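Local coordinates for putative uncharacterized protein TB39.8 (Mycobacterium tuberculosis, PDB 3PO8), which regulates cell growth and peptidoglycan synthesis by binding MviN, the piece described here being its FHA domain, which makes phosphothreonine-dependent interactions, at residues I27-D32 with V42-L47; S14-Q19 with A33-P38; V55-D60 with E76-D81. One frame throughout, in Å; residues are numbered along the deposited sequence.

In the fold
The three contacts lie in the beta sandwich of the FHA domain and all reach its mixed sheet. Interaction 1 joins strand 23-28 to the loop that cradles the phosphate ion, near the start of strand 47-51. Interaction 2 is centred 11 Å away and touches it directly: Leu-37 N lies 2.8 Å from Gly-28 O, a probable hydrogen bond from just past strand 35-36 to strand 23-28. Interaction 3 pairs strand 56-60 with the edge strand 76-78, on the other side of the chain's centre. Its centre is about 17 Å from those of both other contacts. It meets interaction 1 where Leu-47 packs on Leu-58, whereas its nearest atoms to interaction 2 are about 10 Å away.

Interaction 1 (I27-D32 with V42-L47); sequences IGRGQD and VSRRHL. With PO4 (phosphate ion), chain B.
Ile-27 O takes two N-H groups from the facing chain, His-46 N at 2.9 Å and Leu-47 N at 3.2 Å. Two consecutive residues set against one make a classic beta bulge, formed where strand 23-28 of the FHA sandwich pairs antiparallel with the start of strand 47-51. Ile-27 N returns a bond to Leu-47 O. The two side chains run alongside each other in the same direction, and their CD1 methyls (Ile-27 and Leu-47) press to 3.4 Å, tighter than usual; Leu-47 CG stands between its own N and carbonyl carbon (chi1 63°), close to Ile-27 CB.

Beyond the bulge the two segments stay laced together. Gly-28 CA sits 3.3 Å from Arg-44 O in a CA-H...O contact, while Arg-29 N bonds to Ser-43 O and Gly-30 N to Arg-44 O. The bent Arg-29 chain brings NE to 2.8 Å from Val-42 O, almost in line with the carbonyl bond, the oxygen lying 19° out of the guanidinium plane; NH2 adds a weak bond to the same oxygen.

The 42-47 loop carries a phosphate ion, probably from the crystallisation liquor, at a place consistent with the phosphothreonine site of FHA domains. His-46 ND1 accepts Ser-43 N at 2.9 Å in the ring plane, and NE2 is tied to Gly-66 O. Ser-43 OG reaches phosphate O4 at 2.6 Å, and Thr-64 OG1 also bonds the ion. Arg-44 N and NE both give to phosphate O3, the former at 2.8 Å, while Arg-44 NH2 points its N-H straight at O2 (179°).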
loop_
_atom_site.group_PDB
_atom_site.type_symbol
_atom_site.label_atom_id
_atom_site.label_comp_id
_atom_site.label_asym_id
_atom_site.label_seq_id
_atom_site.Cartn_x
_atom_site.Cartn_y
_atom_site.Cartn_z
ATOM N N ILE A 27 3.914 0.257 -4.770
ATOM C CA ILE A 27 4.389 1.237 -3.805
ATOM C C ILE A 27 5.881 1.047 -3.648
ATOM O O ILE A 27 6.355 -0.069 -3.472
ATOM C CB ILE A 27 3.698 1.056 -2.439
ATOM C CG1 ILE A 27 2.200 1.210 -2.548
ATOM C CG2 ILE A 27 4.244 2.035 -1.431
ATOM C CD1 ILE A 27 1.530 0.851 -1.268
ATOM N N GLY A 28 6.629 2.139 -3.686
ATOM C CA GLY A 28 8.072 2.061 -3.524
ATOM C C GLY A 28 8.685 3.413 -3.585
ATOM O O GLY A 28 7.988 4.408 -3.682
ATOM N N ARG A 29 10.003 3.426 -3.532
ATOM C CA ARG A 29 10.761 4.658 -3.563
ATOM C C ARG A 29 11.098 5.073 -4.996
ATOM O O ARG A 29 11.451 6.253 -5.234
ATOM C CB ARG A 29 12.042 4.445 -2.753
ATOM C CG ARG A 29 12.989 5.620 -2.710
ATOM C CD ARG A 29 14.008 5.503 -1.619
ATOM N NE ARG A 29 14.439 4.137 -1.458
ATOM C CZ ARG A 29 15.388 3.534 -2.164
ATOM N NH1 ARG A 29 16.080 4.184 -3.095
ATOM N NH2 ARG A 29 15.654 2.257 -1.909
ATOM N N GLY A 30 10.979 4.145 -5.940
ATOM C CA GLY A 30 11.425 4.374 -7.324
ATOM C C GLY A 30 10.431 5.161 -8.157
ATOM O O GLY A 30 9.267 5.206 -7.830
ATOM N N GLN A 31 10.891 5.737 -9.270
ATOM C CA GLN A 31 10.017 6.556 -10.115
ATOM C C GLN A 31 8.991 5.750 -10.894
ATOM O O GLN A 31 8.012 6.317 -11.384
ATOM C CB GLN A 31 10.808 7.510 -11.039
ATOM C CG GLN A 31 11.529 6.865 -12.166
ATOM C CD GLN A 31 12.303 7.870 -13.009
ATOM O OE1 GLN A 31 12.921 8.811 -12.495
ATOM N NE2 GLN A 31 12.274 7.674 -14.304
ATOM N N ASP A 32 9.173 4.432 -11.000
ATOM C CA ASP A 32 8.151 3.588 -11.637
ATOM C C ASP A 32 6.972 3.253 -10.695
ATOM O O ASP A 32 5.946 2.710 -11.140
ATOM C CB ASP A 32 8.737 2.332 -12.340
ATOM C CG ASP A 32 9.665 1.502 -11.469
ATOM O OD1 ASP A 32 9.974 1.898 -10.326
ATOM O OD2 ASP A 32 10.128 0.431 -11.958
ATOM N N VAL A 42 12.429 2.166 2.276
ATOM C CA VAL A 42 11.466 1.575 1.365
ATOM C C VAL A 42 12.203 1.210 0.081
ATOM O O VAL A 42 12.945 2.028 -0.471
ATOM C CB VAL A 42 10.334 2.580 1.075
ATOM C CG1 VAL A 42 9.393 2.079 -0.047
ATOM C CG2 VAL A 42 9.600 2.845 2.356
ATOM N N SER A 43 11.992 0.003 -0.404
ATOM C CA SER A 43 12.668 -0.478 -1.611
ATOM C C SER A 43 12.133 0.258 -2.842
ATOM O O SER A 43 11.061 0.856 -2.802
ATOM C CB SER A 43 12.516 -1.987 -1.765
ATOM O OG SER A 43 13.259 -2.636 -0.766
ATOM N N ARG A 44 12.892 0.229 -3.931
ATOM C CA ARG A 44 12.484 0.918 -5.162
ATOM C C ARG A 44 11.094 0.421 -5.595
ATOM O O ARG A 44 10.213 1.204 -5.926
ATOM C CB ARG A 44 13.530 0.730 -6.257
ATOM C CG ARG A 44 14.733 1.602 -6.039
ATOM C CD ARG A 44 15.875 1.152 -6.909
ATOM N NE ARG A 44 16.627 0.074 -6.267
ATOM C CZ ARG A 44 17.513 -0.703 -6.888
ATOM N NH1 ARG A 44 17.772 -0.541 -8.184
ATOM N NH2 ARG A 44 18.151 -1.653 -6.208
ATOM N N ARG A 45 10.920 -0.892 -5.603
ATOM C CA ARG A 45 9.598 -1.517 -5.794
ATOM C C ARG A 45 9.384 -2.391 -4.570
ATOM O O ARG A 45 9.983 -3.455 -4.440
ATOM C CB ARG A 45 9.581 -2.352 -7.067
ATOM C CG ARG A 45 9.876 -1.524 -8.299
ATOM C CD ARG A 45 9.882 -2.391 -9.567
ATOM N NE ARG A 45 8.526 -2.553 -10.073
ATOM C CZ ARG A 45 8.173 -3.297 -11.121
ATOM N NH1 ARG A 45 9.076 -3.991 -11.811
ATOM N NH2 ARG A 45 6.899 -3.346 -11.480
ATOM N N HIS A 46 8.586 -1.906 -3.627
ATOM C CA HIS A 46 8.540 -2.500 -2.302
ATOM C C HIS A 46 7.407 -3.479 -2.111
ATOM O O HIS A 46 7.603 -4.576 -1.576
ATOM C CB HIS A 46 8.475 -1.407 -1.247
ATOM C CG HIS A 46 8.716 -1.890 0.147
ATOM N ND1 HIS A 46 9.863 -1.578 0.840
ATOM C CD2 HIS A 46 7.937 -2.595 0.999
ATOM C CE1 HIS A 46 9.797 -2.104 2.048
ATOM N NE2 HIS A 46 8.637 -2.732 2.173
ATOM N N LEU A 47 6.203 -3.067 -2.489
ATOM C CA LEU A 47 5.072 -3.947 -2.439
ATOM C C LEU A 47 4.158 -3.616 -3.583
ATOM O O LEU A 47 4.246 -2.539 -4.161
ATOM C CB LEU A 47 4.350 -3.891 -1.085
ATOM C CG LEU A 47 3.726 -2.558 -0.696
ATOM C CD1 LEU A 47 2.312 -2.408 -1.276
ATOM C CD2 LEU A 47 3.629 -2.392 0.825
HETATM P P PO4 B . 16.023 -2.139 -2.881
HETATM O O1 PO4 B . 15.589 -3.423 -3.552
HETATM O O2 PO4 B . 17.531 -2.044 -3.070
HETATM O O3 PO4 B . 15.348 -1.013 -3.621
HETATM O O4 PO4 B . 15.729 -2.176 -1.406
#

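Interaction 2 (S14-Q19 with A33-P38); sequences SGRTYQ and AQFRLP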
loop_
_atom_site.group_PDB
_atom_site.type_symbol
_atom_site.label_atom_id
_atom_site.label_comp_id
_atom_site.label_asym_id
_atom_site.label_seq_id
_atom_site.Cartn_x
_atom_site.Cartn_y
_atom_site.Cartn_z
ATOM N N SER A 14 1.361 14.753 6.092
ATOM C CA SER A 14 1.115 15.312 4.773
ATOM C C SER A 14 -0.299 15.013 4.283
ATOM O O SER A 14 -0.805 15.697 3.396
ATOM C CB SER A 14 2.108 14.733 3.758
ATOM O OG SER A 14 1.809 13.374 3.446
ATOM N N GLY A 15 -0.891 13.956 4.834
ATOM C CA GLY A 15 -2.168 13.428 4.374
ATOM C C GLY A 15 -2.180 12.870 2.969
ATOM O O GLY A 15 -3.233 12.556 2.459
ATOM N N ARG A 16 -1.022 12.731 2.328
ATOM C CA ARG A 16 -0.971 12.328 0.926
ATOM C C ARG A 16 -1.643 10.969 0.692
ATOM O O ARG A 16 -1.396 10.010 1.421
ATOM C CB ARG A 16 0.473 12.274 0.428
ATOM C CG ARG A 16 0.598 12.141 -1.049
ATOM C CD ARG A 16 1.959 12.627 -1.555
ATOM N NE ARG A 16 3.061 11.887 -0.976
ATOM C CZ ARG A 16 3.714 10.890 -1.564
ATOM N NH1 ARG A 16 3.386 10.487 -2.788
ATOM N NH2 ARG A 16 4.735 10.322 -0.933
ATOM N N THR A 17 -2.443 10.909 -0.369
ATOM C CA THR A 17 -3.362 9.813 -0.622
ATOM C C THR A 17 -3.204 9.279 -2.038
ATOM O O THR A 17 -2.924 10.013 -2.968
ATOM C CB THR A 17 -4.808 10.303 -0.399
ATOM O OG1 THR A 17 -4.975 10.627 0.994
ATOM C CG2 THR A 17 -5.839 9.274 -0.789
ATOM N N TYR A 18 -3.391 7.966 -2.174
ATOM C CA TYR A 18 -3.418 7.294 -3.446
ATOM C C TYR A 18 -4.644 6.396 -3.517
ATOM O O TYR A 18 -4.945 5.666 -2.549
ATOM C CB TYR A 18 -2.154 6.460 -3.596
ATOM C CG TYR A 18 -2.134 5.642 -4.855
ATOM C CD1 TYR A 18 -1.876 6.228 -6.079
ATOM C CD2 TYR A 18 -2.398 4.292 -4.824
ATOM C CE1 TYR A 18 -1.860 5.467 -7.246
ATOM C CE2 TYR A 18 -2.398 3.517 -5.985
ATOM C CZ TYR A 18 -2.123 4.110 -7.185
ATOM O OH TYR A 18 -2.111 3.388 -8.366
ATOM N N GLN A 19 -5.352 6.469 -4.630
ATOM C CA GLN A 19 -6.508 5.632 -4.867
ATOM C C GLN A 19 -6.122 4.463 -5.757
ATOM O O GLN A 19 -5.578 4.663 -6.827
ATOM C CB GLN A 19 -7.639 6.439 -5.498
ATOM C CG GLN A 19 -8.931 5.666 -5.583
ATOM C CD GLN A 19 -10.139 6.540 -5.757
ATOM O OE1 GLN A 19 -10.780 6.503 -6.795
ATOM N NE2 GLN A 19 -10.454 7.332 -4.743
ATOM N N ALA A 33 7.090 3.604 -9.417
ATOM C CA ALA A 33 6.024 3.328 -8.453
ATOM C C ALA A 33 4.804 4.149 -8.744
ATOM O O ALA A 33 4.917 5.315 -9.130
ATOM C CB ALA A 33 6.513 3.593 -6.989
ATOM N N GLN A 34 3.638 3.541 -8.560
ATOM C CA GLN A 34 2.370 4.261 -8.630
ATOM C C GLN A 34 2.164 5.171 -7.440
ATOM O O GLN A 34 1.562 6.234 -7.561
ATOM C CB GLN A 34 1.192 3.290 -8.752
ATOM C CG GLN A 34 0.900 2.826 -10.190
ATOM C CD GLN A 34 1.867 1.829 -10.733
ATOM O OE1 GLN A 34 2.273 0.877 -10.060
ATOM N NE2 GLN A 34 2.247 2.026 -11.988
ATOM N N PHE A 35 2.626 4.731 -6.266
ATOM C CA PHE A 35 2.597 5.527 -5.038
ATOM C C PHE A 35 4.037 5.520 -4.536
ATOM O O PHE A 35 4.558 4.507 -4.079
ATOM C CB PHE A 35 1.630 4.924 -4.014
ATOM C CG PHE A 35 1.287 5.821 -2.856
ATOM C CD1 PHE A 35 1.283 7.205 -2.959
ATOM C CD2 PHE A 35 0.880 5.260 -1.663
ATOM C CE1 PHE A 35 0.912 8.003 -1.869
ATOM C CE2 PHE A 35 0.494 6.046 -0.589
ATOM C CZ PHE A 35 0.520 7.415 -0.699
ATOM N N ARG A 36 4.684 6.664 -4.695
ATOM C CA ARG A 36 6.120 6.798 -4.502
ATOM C C ARG A 36 6.405 7.439 -3.148
ATOM O O ARG A 36 5.866 8.508 -2.846
ATOM C CB ARG A 36 6.714 7.617 -5.644
ATOM C CG ARG A 36 8.221 7.677 -5.642
ATOM C CD ARG A 36 8.693 8.532 -6.782
ATOM N NE ARG A 36 10.139 8.517 -6.919
ATOM C CZ ARG A 36 10.795 9.162 -7.867
ATOM N NH1 ARG A 36 10.138 9.828 -8.780
ATOM N NH2 ARG A 36 12.115 9.100 -7.907
ATOM N N LEU A 37 7.232 6.787 -2.330
ATOM C CA LEU A 37 7.505 7.230 -0.948
ATOM C C LEU A 37 8.953 7.705 -0.794
ATOM O O LEU A 37 9.878 6.982 -1.151
ATOM C CB LEU A 37 7.242 6.107 0.060
ATOM C CG LEU A 37 5.871 5.449 0.039
ATOM C CD1 LEU A 37 5.647 4.522 1.226
ATOM C CD2 LEU A 37 4.767 6.442 -0.034
ATOM N N PRO A 38 9.143 8.892 -0.193
ATOM C CA PRO A 38 10.450 9.472 0.040
ATOM C C PRO A 38 11.045 8.944 1.351
ATOM O O PRO A 38 11.092 9.641 2.362
ATOM C CB PRO A 38 10.138 10.952 0.117
ATOM C CG PRO A 38 8.844 10.993 0.744
ATOM C CD PRO A 38 8.094 9.870 0.129
HETATM O O HOH W 1 3.480 9.029 -5.642
#
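Arg-16, Tyr-18 and Phe-35 carry this contact, and they meet in a layered cluster with Phe-35 in the middle. Tyr-18 CB sits over the centre of one face of the Phe-35 ring, 3.6 Å from its centroid, a clean CH-pi contact. Leu-37 CD2, from Phe-35's own segment, lies over the centre of the opposite face. The favour is returned: Phe-35 CB rests over one face of the Tyr-18 ring, nearer its rim, 4.3 Å from the centroid. The two side chains run past one another in opposite senses; the ring planes are nearly parallel (16°) but offset, with little overlap. It is therefore each CB, more than the opposing ring, that meets an aromatic face.

In the sandwich of the FHA domain Tyr-18 and Phe-35 sit on edge strands of different sheets, 17-19 in the antiparallel sheet and 35-36 in the mixed one, with Arg-16 just before strand 17-19. The cluster joins the two sheets at one edge of the sandwich, and Ile-27 and Ile-92 also touch Phe-35.

Farther out along the tyrosine, Tyr-18 OH comes to 3.3 Å from Gln-34 CB; its hydrogen bond goes to Asn-25 OD1, and Gln-34 OE1 is likewise taken up by Ile-26 N.

Arg-16 forms the polar part of the contact. Its chain bends at chi3 (60°), which turns NE aside, and the guanidinium donates two hydrogen bonds to Arg-36 O, end-on, NH2 at 2.9 Å and NH1 at 3.2 Å, the oxygen only 5° out of the guanidinium plane. Phe-35 CE1 lies over one face of that group, 3.6 Å from Arg-16 NH1. A water takes the Arg-36 N-H at 2.8 Å and accepts a weak bond from Arg-16 NH1.

Interaction 3 (V55-D60 with E76-D81); sequences VALLAD and EWQLAD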
loop_
_atom_site.group_PDB
_atom_site.type_symbol
_atom_site.label_atom_id
_atom_site.label_comp_id
_atom_site.label_asym_id
_atom_site.label_seq_id
_atom_site.Cartn_x
_atom_site.Cartn_y
_atom_site.Cartn_z
ATOM N N VAL A 55 -11.575 -6.955 -4.258
ATOM C CA VAL A 55 -10.584 -7.488 -3.336
ATOM C C VAL A 55 -9.236 -6.847 -3.599
ATOM O O VAL A 55 -8.823 -6.762 -4.748
ATOM C CB VAL A 55 -10.457 -9.014 -3.544
ATOM C CG1 VAL A 55 -9.256 -9.598 -2.761
ATOM C CG2 VAL A 55 -11.773 -9.697 -3.162
ATOM N N ALA A 56 -8.568 -6.375 -2.537
ATOM C CA ALA A 56 -7.240 -5.809 -2.620
ATOM C C ALA A 56 -6.270 -6.773 -1.989
ATOM O O ALA A 56 -6.342 -7.025 -0.795
ATOM C CB ALA A 56 -7.195 -4.473 -1.881
ATOM N N LEU A 57 -5.369 -7.315 -2.799
ATOM C CA LEU A 57 -4.340 -8.244 -2.346
ATOM C C LEU A 57 -2.991 -7.557 -2.339
ATOM O O LEU A 57 -2.484 -7.109 -3.382
ATOM C CB LEU A 57 -4.275 -9.459 -3.247
ATOM C CG LEU A 57 -5.543 -10.267 -3.340
ATOM C CD1 LEU A 57 -5.282 -11.397 -4.301
ATOM C CD2 LEU A 57 -5.951 -10.807 -1.988
ATOM N N LEU A 58 -2.387 -7.483 -1.174
ATOM C CA LEU A 58 -1.061 -6.918 -1.005
ATOM C C LEU A 58 0.012 -7.996 -1.091
ATOM O O LEU A 58 -0.136 -9.069 -0.544
ATOM C CB LEU A 58 -0.987 -6.187 0.342
ATOM C CG LEU A 58 0.355 -5.566 0.727
ATOM C CD1 LEU A 58 0.104 -4.289 1.550
ATOM C CD2 LEU A 58 1.253 -6.555 1.470
ATOM N N ALA A 59 1.126 -7.710 -1.736
ATOM C CA ALA A 59 2.256 -8.628 -1.800
ATOM C C ALA A 59 3.561 -7.868 -1.617
ATOM O O ALA A 59 3.833 -6.911 -2.349
ATOM C CB ALA A 59 2.265 -9.363 -3.125
ATOM N N ASP A 60 4.386 -8.278 -0.659
ATOM C CA ASP A 60 5.718 -7.756 -0.520
ATOM C C ASP A 60 6.533 -8.230 -1.704
ATOM O O ASP A 60 6.456 -9.393 -2.068
ATOM C CB ASP A 60 6.344 -8.260 0.777
ATOM C CG ASP A 60 7.741 -7.717 0.975
ATOM O OD1 ASP A 60 8.702 -8.393 0.550
ATOM O OD2 ASP A 60 7.880 -6.597 1.515
ATOM N N GLU A 76 1.998 -12.207 1.263
ATOM C CA GLU A 76 0.716 -11.710 0.759
ATOM C C GLU A 76 -0.336 -11.548 1.845
ATOM O O GLU A 76 -0.342 -12.234 2.848
ATOM C CB GLU A 76 0.177 -12.560 -0.386
ATOM C CG GLU A 76 1.143 -12.637 -1.544
ATOM C CD GLU A 76 0.506 -12.766 -2.930
ATOM O OE1 GLU A 76 -0.744 -12.823 -3.050
ATOM O OE2 GLU A 76 1.289 -12.799 -3.913
ATOM N N TRP A 77 -1.239 -10.611 1.645
ATOM C CA TRP A 77 -2.237 -10.242 2.647
ATOM C C TRP A 77 -3.462 -9.701 1.961
ATOM O O TRP A 77 -3.329 -8.915 1.037
ATOM C CB TRP A 77 -1.644 -9.187 3.567
ATOM C CG TRP A 77 -2.545 -8.681 4.636
ATOM C CD1 TRP A 77 -3.505 -7.735 4.510
ATOM C CD2 TRP A 77 -2.580 -9.108 5.997
ATOM N NE1 TRP A 77 -4.134 -7.528 5.710
ATOM C CE2 TRP A 77 -3.591 -8.368 6.641
ATOM C CE3 TRP A 77 -1.855 -10.043 6.737
ATOM C CZ2 TRP A 77 -3.866 -8.515 7.993
ATOM C CZ3 TRP A 77 -2.146 -10.193 8.071
ATOM C CH2 TRP A 77 -3.144 -9.434 8.679
ATOM N N GLN A 78 -4.651 -10.119 2.369
ATOM C CA GLN A 78 -5.864 -9.542 1.828
ATOM C C GLN A 78 -6.276 -8.378 2.697
ATOM O O GLN A 78 -6.537 -8.572 3.879
ATOM C CB GLN A 78 -6.967 -10.576 1.753
ATOM C CG GLN A 78 -8.237 -10.014 1.143
ATOM C CD GLN A 78 -9.257 -11.032 0.828
ATOM O OE1 GLN A 78 -8.931 -12.095 0.293
ATOM N NE2 GLN A 78 -10.521 -10.710 1.096
ATOM N N LEU A 79 -6.302 -7.183 2.117
ATOM C CA LEU A 79 -6.513 -5.976 2.879
ATOM C C LEU A 79 -7.979 -5.835 3.248
ATOM O O LEU A 79 -8.874 -6.241 2.497
ATOM C CB LEU A 79 -6.029 -4.760 2.091
ATOM C CG LEU A 79 -4.532 -4.595 1.926
ATOM C CD1 LEU A 79 -4.236 -3.601 0.870
ATOM C CD2 LEU A 79 -3.858 -4.148 3.237
ATOM N N ALA A 80 -8.204 -5.219 4.399
ATOM C CA ALA A 80 -9.528 -4.819 4.878
ATOM C C ALA A 80 -9.492 -3.361 5.286
ATOM O O ALA A 80 -8.450 -2.820 5.627
ATOM C CB ALA A 80 -9.955 -5.649 6.079
ATOM N N ASP A 81 -10.678 -2.748 5.314
ATOM C CA ASP A 81 -10.813 -1.376 5.756
ATOM C C ASP A 81 -10.157 -1.215 7.132
ATOM O O ASP A 81 -10.376 -2.041 8.040
ATOM C CB ASP A 81 -12.300 -1.041 5.821
ATOM C CG ASP A 81 -12.573 0.387 6.195
ATOM O OD1 ASP A 81 -12.104 1.308 5.525
ATOM O OD2 ASP A 81 -13.330 0.592 7.163
HETATM O O HOH W 2 -9.845 -6.648 -0.026
#
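Val-55 CG1 opens the contact, touching the amide carbon CD of Gln-78 at 3.9 Å with the two side chains crossing at about a right angle. From Ala-56 onward the segment is strand 56-60 of the FHA sandwich, running antiparallel (160°) to the short edge strand 76-78 of the mixed sheet. Ala-56 O receives Leu-79 N at 2.9 Å. A water spans the same two residues, accepting from Ala-56 N and donating to Leu-79 O, while Ala-56 CB packs on Leu-79 CD1 on the buried side.

Leu-57 faces Gln-78 as a non-hydrogen-bonded pair, and its CD2 methyl comes to 3.9 Å from Gln-78 CB.

Leu-58 and Trp-77 form the hydrogen-bonded pair: Leu-58 N gives to Trp-77 O at 2.8 Å, and Trp-77 N gives back to Leu-58 O. Leu-58 CB also meets Leu-79 CD1, on the side where Leu-79 reaches Val-94 of the other sheet. The indole swings clear of strand 56-60, its NE1 bonded to Asp-83 OD2.

Ala-59 pairs with Glu-76 without hydrogen bonds, and the carboxylate folds beside the small methyl. Glu-76 OE1 makes a salt bridge to Arg-50, and Glu-76 OE2 lies 3.7 Å from Ala-59 CB.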